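Local coordinates for protein rRNA N-glycosidase (Bougainvillea spectabilis, PDB 3CTK) that is a plant ribosome-inactivating protein, a member of the family that shares this mixed alpha/beta fold, at residues Val50-Val62 with Tyr133-Lys145. Sequence-based numbering, arbitrary orientation.
Sequences VDITTTSKKTVKV and YKLEFSIEAIHGK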
ATOM      1  N   VAL A  50       9.918   2.618   3.143  1.00  7.07           N
ATOM      2  CA  VAL A  50       9.893   1.162   3.200  1.00  8.22           C
ATOM      3  C   VAL A  50      11.018   0.609   2.330  1.00  8.24           C
ATOM      4  O   VAL A  50      10.958   0.680   1.104  1.00  7.29           O
ATOM      5  CB  VAL A  50       8.537   0.619   2.693  1.00  9.78           C
ATOM      6  CG1 VAL A  50       8.555  -0.908   2.659  1.00 10.94           C
ATOM      7  CG2 VAL A  50       7.415   1.112   3.598  1.00 11.33           C
ATOM      8  N   ASP A  51      12.048   0.069   2.977  1.00  8.34           N
ATOM      9  CA  ASP A  51      13.199  -0.495   2.277  1.00  9.52           C
ATOM     10  C   ASP A  51      12.974  -1.966   1.952  1.00  9.64           C
ATOM     11  O   ASP A  51      12.931  -2.807   2.852  1.00 11.47           O
ATOM     12  CB  ASP A  51      14.460  -0.359   3.137  1.00 13.04           C
ATOM     13  CG  ASP A  51      15.023   1.047   3.137  1.00 18.04           C
ATOM     14  OD1 ASP A  51      14.311   1.983   2.711  1.00 20.48           O
ATOM     15  OD2 ASP A  51      16.183   1.217   3.572  1.00 19.88           O
ATOM     16  N   ILE A  52      12.835  -2.271   0.666  1.00  6.68           N
ATOM     17  CA  ILE A  52      12.620  -3.645   0.223  1.00  7.66           C
ATOM     18  C   ILE A  52      13.876  -4.134  -0.477  1.00  7.26           C
ATOM     19  O   ILE A  52      14.313  -3.541  -1.467  1.00  7.50           O
ATOM     20  CB  ILE A  52      11.437  -3.736  -0.755  1.00  7.25           C
ATOM     21  CG1 ILE A  52      10.183  -3.151  -0.097  1.00  8.94           C
ATOM     22  CG2 ILE A  52      11.203  -5.192  -1.166  1.00  7.51           C
ATOM     23  CD1 ILE A  52       9.020  -2.978  -1.053  1.00 10.88           C
ATOM     24  N   THR A  53      14.455  -5.216   0.040  1.00  7.30           N
ATOM     25  CA  THR A  53      15.677  -5.778  -0.527  1.00  6.99           C
ATOM     26  C   THR A  53      15.431  -7.174  -1.097  1.00  6.98           C
ATOM     27  O   THR A  53      14.808  -8.014  -0.453  1.00  7.47           O
ATOM     28  CB  THR A  53      16.785  -5.869   0.540  1.00  8.26           C
ATOM     29  OG1 THR A  53      17.000  -4.574   1.118  1.00  9.99           O
ATOM     30  CG2 THR A  53      18.086  -6.360  -0.084  1.00  8.65           C
ATOM     31  N   THR A  54      15.936  -7.411  -2.303  1.00  6.23           N
ATOM     32  CA  THR A  54      15.773  -8.700  -2.977  1.00  6.84           C
ATOM     33  C   THR A  54      16.864  -9.684  -2.562  1.00  7.75           C
ATOM     34  O   THR A  54      17.854  -9.299  -1.943  1.00  9.03           O
ATOM     35  CB  THR A  54      15.862  -8.535  -4.505  1.00  8.39           C
ATOM     36  OG1 THR A  54      17.173  -8.074  -4.859  1.00  8.69           O
ATOM     37  CG2 THR A  54      14.825  -7.530  -4.994  1.00  7.65           C
ATOM     38  N   THR A  55      16.685 -10.958  -2.902  1.00  8.39           N
ATOM     39  CA  THR A  55      17.701 -11.951  -2.574  1.00  8.99           C
ATOM     40  C   THR A  55      18.925 -11.682  -3.450  1.00 10.38           C
ATOM     41  O   THR A  55      20.019 -12.170  -3.167  1.00 11.15           O
ATOM     42  CB  THR A  55      17.209 -13.400  -2.825  1.00  9.77           C
ATOM     43  OG1 THR A  55      16.846 -13.557  -4.203  1.00 11.52           O
ATOM     44  CG2 THR A  55      16.013 -13.718  -1.942  1.00  9.82           C
ATOM     45  N   SER A  56      18.732 -10.904  -4.511  1.00  8.95           N
ATOM     46  CA  SER A  56      19.821 -10.557  -5.417  1.00 10.79           C
ATOM     47  C   SER A  56      20.556  -9.319  -4.903  1.00 12.16           C
ATOM     48  O   SER A  56      21.400  -8.748  -5.599  1.00 11.02           O
ATOM     49  CB  SER A  56      19.287 -10.308  -6.830  1.00 11.86           C
ATOM     50  OG  SER A  56      18.326  -9.272  -6.837  1.00 12.46           O
ATOM     51  N   LYS A  57      20.206  -8.897  -3.691  1.00 10.97           N
ATOM     52  CA  LYS A  57      20.852  -7.762  -3.035  1.00 12.72           C
ATOM     53  C   LYS A  57      20.563  -6.372  -3.597  1.00 12.97           C
ATOM     54  O   LYS A  57      21.376  -5.458  -3.448  1.00 13.78           O
ATOM     55  CB  LYS A  57      22.365  -8.003  -3.008  1.00 14.98           C
ATOM     56  CG  LYS A  57      22.756  -9.319  -2.339  1.00 15.96           C
ATOM     57  CD  LYS A  57      24.166  -9.739  -2.728  1.00 18.29           C
ATOM     58  CE  LYS A  57      24.234 -10.102  -4.204  1.00 20.05           C
ATOM     59  NZ  LYS A  57      25.622 -10.383  -4.658  1.00 23.37           N
ATOM     60  N   LYS A  58      19.415  -6.209  -4.242  1.00 10.84           N
ATOM     61  CA  LYS A  58      19.041  -4.909  -4.782  1.00  8.87           C
ATOM     62  C   LYS A  58      17.949  -4.330  -3.886  1.00  9.07           C
ATOM     63  O   LYS A  58      17.035  -5.042  -3.465  1.00  9.07           O
ATOM     64  CB  LYS A  58      18.548  -5.051  -6.225  1.00  9.24           C
ATOM     65  CG  LYS A  58      19.612  -5.626  -7.154  1.00 11.57           C
ATOM     66  CD  LYS A  58      19.135  -5.764  -8.591  1.00 15.28           C
ATOM     67  CE  LYS A  58      20.244  -6.324  -9.470  1.00 14.64           C
ATOM     68  NZ  LYS A  58      19.829  -6.443 -10.893  1.00 21.15           N
ATOM     69  N   THR A  59      18.053  -3.044  -3.577  1.00  7.75           N
ATOM     70  CA  THR A  59      17.073  -2.404  -2.713  1.00  7.04           C
ATOM     71  C   THR A  59      16.362  -1.229  -3.367  1.00  7.58           C
ATOM     72  O   THR A  59      16.951  -0.473  -4.143  1.00  6.57           O
ATOM     73  CB  THR A  59      17.730  -1.876  -1.409  1.00  8.68           C
ATOM     74  OG1 THR A  59      18.369  -2.950  -0.712  1.00  9.98           O
ATOM     75  CG2 THR A  59      16.683  -1.243  -0.493  1.00  8.53           C
ATOM     76  N   VAL A  60      15.082  -1.089  -3.047  1.00  7.20           N
ATOM     77  CA  VAL A  60      14.286   0.023  -3.537  1.00  6.32           C
ATOM     78  C   VAL A  60      13.646   0.633  -2.294  1.00  6.57           C
ATOM     79  O   VAL A  60      13.054  -0.081  -1.492  1.00  8.56           O
ATOM     80  CB  VAL A  60      13.177  -0.452  -4.500  0.50  8.18           C
ATOM     81  CG1 VAL A  60      12.288   0.719  -4.897  0.50  7.56           C
ATOM     82  CG2 VAL A  60      13.799  -1.088  -5.737  0.50  8.84           C
ATOM     83  N   LYS A  61      13.812   1.940  -2.114  1.00  6.28           N
ATOM     84  CA  LYS A  61      13.240   2.635  -0.966  1.00  7.05           C
ATOM     85  C   LYS A  61      11.925   3.262  -1.403  1.00  5.41           C
ATOM     86  O   LYS A  61      11.917   4.251  -2.130  1.00  6.21           O
ATOM     87  CB  LYS A  61      14.178   3.741  -0.473  1.00 10.28           C
ATOM     88  CG  LYS A  61      15.515   3.276   0.083  1.00 16.14           C
ATOM     89  CD  LYS A  61      16.392   4.493   0.378  1.00 20.37           C
ATOM     90  CE  LYS A  61      17.293   4.287   1.583  1.00 24.40           C
ATOM     91  NZ  LYS A  61      18.382   3.302   1.333  1.00 26.49           N
ATOM     92  N   VAL A  62      10.814   2.689  -0.953  1.00  4.81           N
ATOM     93  CA  VAL A  62       9.487   3.175  -1.325  1.00  4.68           C
ATOM     94  C   VAL A  62       8.940   4.184  -0.316  1.00  5.64           C
ATOM     95  O   VAL A  62       8.914   3.925   0.886  1.00  6.79           O
ATOM     96  CB  VAL A  62       8.509   1.988  -1.444  1.00  4.55           C
ATOM     97  CG1 VAL A  62       7.151   2.467  -1.949  1.00  5.05           C
ATOM     98  CG2 VAL A  62       9.094   0.936  -2.380  1.00  2.51           C
ATOM     99  N   TYR A 133       8.137 -13.578  -4.414  1.00  6.94           N
ATOM    100  CA  TYR A 133       8.957 -13.876  -5.585  1.00  7.59           C
ATOM    101  C   TYR A 133       8.579 -12.969  -6.750  1.00  7.77           C
ATOM    102  O   TYR A 133       9.448 -12.477  -7.478  1.00  7.41           O
ATOM    103  CB  TYR A 133       8.789 -15.338  -6.008  1.00 10.34           C
ATOM    104  CG  TYR A 133       9.827 -15.787  -7.018  1.00 12.74           C
ATOM    105  CD1 TYR A 133      11.140 -16.042  -6.626  1.00 15.65           C
ATOM    106  CD2 TYR A 133       9.508 -15.909  -8.372  1.00 16.17           C
ATOM    107  CE1 TYR A 133      12.116 -16.409  -7.557  1.00 18.16           C
ATOM    108  CE2 TYR A 133      10.476 -16.275  -9.312  1.00 15.77           C
ATOM    109  CZ  TYR A 133      11.776 -16.521  -8.897  1.00 18.67           C
ATOM    110  OH  TYR A 133      12.740 -16.867  -9.816  1.00 22.29           O
ATOM    111  N   LYS A 134       7.279 -12.757  -6.930  1.00  6.12           N
ATOM    112  CA  LYS A 134       6.799 -11.896  -8.004  1.00  5.70           C
ATOM    113  C   LYS A 134       7.247 -10.463  -7.752  1.00  6.17           C
ATOM    114  O   LYS A 134       7.604  -9.749  -8.686  1.00  6.05           O
ATOM    115  CB  LYS A 134       5.273 -11.962  -8.095  1.00  5.23           C
ATOM    116  CG  LYS A 134       4.743 -13.330  -8.516  1.00  8.49           C
ATOM    117  CD  LYS A 134       5.192 -13.705  -9.928  1.00 11.43           C
ATOM    118  CE  LYS A 134       4.637 -15.067 -10.333  1.00 11.55           C
ATOM    119  NZ  LYS A 134       5.040 -15.451 -11.718  1.00 15.92           N
ATOM    120  N   LEU A 135       7.223 -10.038  -6.491  1.00  5.47           N
ATOM    121  CA  LEU A 135       7.651  -8.684  -6.163  1.00  5.21           C
ATOM    122  C   LEU A 135       9.131  -8.550  -6.500  1.00  5.14           C
ATOM    123  O   LEU A 135       9.543  -7.568  -7.113  1.00  5.78           O
ATOM    124  CB  LEU A 135       7.406  -8.375  -4.681  1.00  5.27           C
ATOM    125  CG  LEU A 135       7.895  -7.016  -4.164  1.00  6.53           C
ATOM    126  CD1 LEU A 135       7.251  -5.883  -4.951  1.00  7.17           C
ATOM    127  CD2 LEU A 135       7.568  -6.895  -2.682  1.00  7.99           C
ATOM    128  N   GLU A 136       9.930  -9.547  -6.124  1.00  5.12           N
ATOM    129  CA  GLU A 136      11.355  -9.487  -6.428  1.00  6.63           C
ATOM    130  C   GLU A 136      11.592  -9.433  -7.933  1.00  6.58           C
ATOM    131  O   GLU A 136      12.459  -8.700  -8.404  1.00  5.18           O
ATOM    132  CB  GLU A 136      12.103 -10.685  -5.819  1.00  7.79           C
ATOM    133  CG  GLU A 136      13.536 -10.817  -6.331  1.00  8.15           C
ATOM    134  CD  GLU A 136      14.475 -11.457  -5.331  1.00 12.10           C
ATOM    135  OE1 GLU A 136      15.619 -11.786  -5.718  1.00 11.77           O
ATOM    136  OE2 GLU A 136      14.078 -11.621  -4.159  1.00  9.77           O
ATOM    137  N   PHE A 137      10.816 -10.204  -8.690  1.00  6.59           N
ATOM    138  CA  PHE A 137      10.957 -10.214 -10.142  1.00  7.60           C
ATOM    139  C   PHE A 137      10.688  -8.826 -10.725  1.00  6.90           C
ATOM    140  O   PHE A 137      11.400  -8.374 -11.627  1.00  6.47           O
ATOM    141  CB  PHE A 137       9.986 -11.217 -10.769  1.00  9.39           C
ATOM    142  CG  PHE A 137      10.144 -11.359 -12.257  1.00 13.03           C
ATOM    143  CD1 PHE A 137      11.047 -12.274 -12.790  1.00 15.80           C
ATOM    144  CD2 PHE A 137       9.414 -10.556 -13.126  1.00 14.54           C
ATOM    145  CE1 PHE A 137      11.220 -12.385 -14.169  1.00 17.01           C
ATOM    146  CE2 PHE A 137       9.582 -10.659 -14.507  1.00 17.87           C
ATOM    147  CZ  PHE A 137      10.488 -11.575 -15.027  1.00 16.43           C
ATOM    148  N   SER A 138       9.660  -8.151 -10.218  1.00  6.87           N
ATOM    149  CA  SER A 138       9.322  -6.821 -10.719  1.00  7.00           C
ATOM    150  C   SER A 138      10.409  -5.806 -10.374  1.00  7.51           C
ATOM    151  O   SER A 138      10.651  -4.869 -11.135  1.00  6.26           O
ATOM    152  CB  SER A 138       7.967  -6.358 -10.167  1.00  7.21           C
ATOM    153  OG  SER A 138       8.022  -6.114  -8.772  1.00 11.11           O
ATOM    154  N   ILE A 139      11.068  -5.992  -9.231  1.00  5.60           N
ATOM    155  CA  ILE A 139      12.143  -5.087  -8.832  1.00  6.33           C
ATOM    156  C   ILE A 139      13.346  -5.318  -9.746  1.00  6.76           C
ATOM    157  O   ILE A 139      13.989  -4.374 -10.203  1.00  5.68           O
ATOM    158  CB  ILE A 139      12.543  -5.320  -7.352  1.00  4.94           C
ATOM    159  CG1 ILE A 139      11.377  -4.923  -6.442  1.00  5.33           C
ATOM    160  CG2 ILE A 139      13.802  -4.522  -7.005  1.00  5.75           C
ATOM    161  CD1 ILE A 139      11.615  -5.169  -4.962  1.00  8.26           C
ATOM    162  N   GLU A 140      13.641  -6.583 -10.021  1.00  6.74           N
ATOM    163  CA  GLU A 140      14.754  -6.939 -10.897  1.00  8.65           C
ATOM    164  C   GLU A 140      14.561  -6.380 -12.302  1.00  8.06           C
ATOM    165  O   GLU A 140      15.528  -6.074 -12.999  1.00  8.39           O
ATOM    166  CB  GLU A 140      14.883  -8.460 -10.986  1.00 12.24           C
ATOM    167  CG  GLU A 140      15.696  -9.080  -9.875  1.00 18.57           C
ATOM    168  CD  GLU A 140      17.179  -8.879 -10.081  1.00 21.01           C
ATOM    169  OE1 GLU A 140      17.962  -9.327  -9.221  1.00 25.39           O
ATOM    170  OE2 GLU A 140      17.567  -8.278 -11.104  1.00 24.88           O
ATOM    171  N   ALA A 141      13.308  -6.246 -12.714  1.00  7.17           N
ATOM    172  CA  ALA A 141      13.003  -5.753 -14.050  1.00  8.58           C
ATOM    173  C   ALA A 141      13.202  -4.251 -14.243  1.00  8.80           C
ATOM    174  O   ALA A 141      13.373  -3.796 -15.374  1.00 10.18           O
ATOM    175  CB  ALA A 141      11.573  -6.135 -14.424  1.00  8.46           C
ATOM    176  N   ILE A 142      13.192  -3.489 -13.152  1.00  8.56           N
ATOM    177  CA  ILE A 142      13.339  -2.037 -13.248  1.00  8.15           C
ATOM    178  C   ILE A 142      14.577  -1.459 -12.570  1.00  7.97           C
ATOM    179  O   ILE A 142      15.050  -0.389 -12.945  1.00  8.50           O
ATOM    180  CB  ILE A 142      12.117  -1.318 -12.638  1.00  7.76           C
ATOM    181  CG1 ILE A 142      12.073  -1.569 -11.126  1.00  9.11           C
ATOM    182  CG2 ILE A 142      10.840  -1.798 -13.312  1.00  7.11           C
ATOM    183  CD1 ILE A 142      10.959  -0.830 -10.401  1.00 10.65           C
ATOM    184  N   HIS A 143      15.092  -2.159 -11.568  1.00  7.01           N
ATOM    185  CA  HIS A 143      16.253  -1.676 -10.833  1.00  9.15           C
ATOM    186  C   HIS A 143      17.498  -1.502 -11.704  1.00  8.56           C
ATOM    187  O   HIS A 143      17.967  -2.452 -12.326  1.00 10.27           O
ATOM    188  CB  HIS A 143      16.565  -2.625  -9.677  1.00  8.39           C
ATOM    189  CG  HIS A 143      17.572  -2.086  -8.712  1.00  9.12           C
ATOM    190  ND1 HIS A 143      17.216  -1.463  -7.535  1.00 11.37           N
ATOM    191  CD2 HIS A 143      18.924  -2.058  -8.759  1.00  8.19           C
ATOM    192  CE1 HIS A 143      18.306  -1.077  -6.898  1.00  9.75           C
ATOM    193  NE2 HIS A 143      19.356  -1.425  -7.619  1.00 11.66           N
ATOM    194  N   GLY A 144      18.022  -0.280 -11.746  1.00  8.31           N
ATOM    195  CA  GLY A 144      19.217  -0.007 -12.530  1.00  9.18           C
ATOM    196  C   GLY A 144      19.041  -0.087 -14.034  1.00 10.14           C
ATOM    197  O   GLY A 144      20.025  -0.153 -14.777  1.00 11.50           O
ATOM    198  N   LYS A 145      17.794  -0.071 -14.492  1.00  8.96           N
ATOM    199  CA  LYS A 145      17.506  -0.149 -15.919  1.00 10.17           C
ATOM    200  C   LYS A 145      16.869   1.130 -16.441  1.00  9.58           C
ATOM    201  O   LYS A 145      16.399   1.956 -15.663  1.00  9.93           O
ATOM    202  CB  LYS A 145      16.592  -1.345 -16.191  1.00 11.44           C
ATOM    203  CG  LYS A 145      17.315  -2.672 -16.038  1.00 16.77           C
ATOM    204  CD  LYS A 145      16.384  -3.856 -16.147  1.00 20.51           C
ATOM    205  CE  LYS A 145      17.183  -5.131 -16.334  1.00 23.22           C
ATOM    206  NZ  LYS A 145      18.345  -5.182 -15.407  1.00 25.87           N
TER
HETATM  207  O   HOH W   1      17.818  -5.079 -12.146  1.00 16.12           O
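K58 lies across the H143 imidazole, its CB over the middle of one ring face, 3.8 Å from the centroid in a CH-pi contact. K58 sits in the beta hairpin made by strands 47-53 and 59-65, whose type I turn from T54 to K57 packs against helix 132-142 of this ribosome-inactivating protein fold. Beyond CG the lysine chain is fully extended and carries NZ past the ring to E140, where it forms a salt bridge to OE2 at 2.9 Å, on the syn side of the carboxylate though 33° out of its plane. E140 bends at chi2 (-77°), which folds its carboxylate back toward the turn. One water takes a hydrogen bond from K58 NZ and lies 2.6 Å from both E140 O and H143 O, within hydrogen-bonding reach of each, linking the lysine to the backbone at E140 and H143.

At the turn, E136 grips T55 with both carboxylate oxygens. OE2 receives a nearly straight bond from T55 N (3.0 Å, 172°), arriving from above the carboxylate plane, while T55 OG1 donates to OE1 at 2.6 Å on the syn side. T54 OG1 accepts from K58 N, just past the turn, and donates to S56 OG.

Deeper in the contact, I139 lies over the face of the hairpin: its CG2 meets V60 CG2 at 3.7 Å, and its CD1 meets I52 CG2. F155 of helix 149-168 also touches I139. I52 CG2 also approaches L135 CD2 at 4.3 Å.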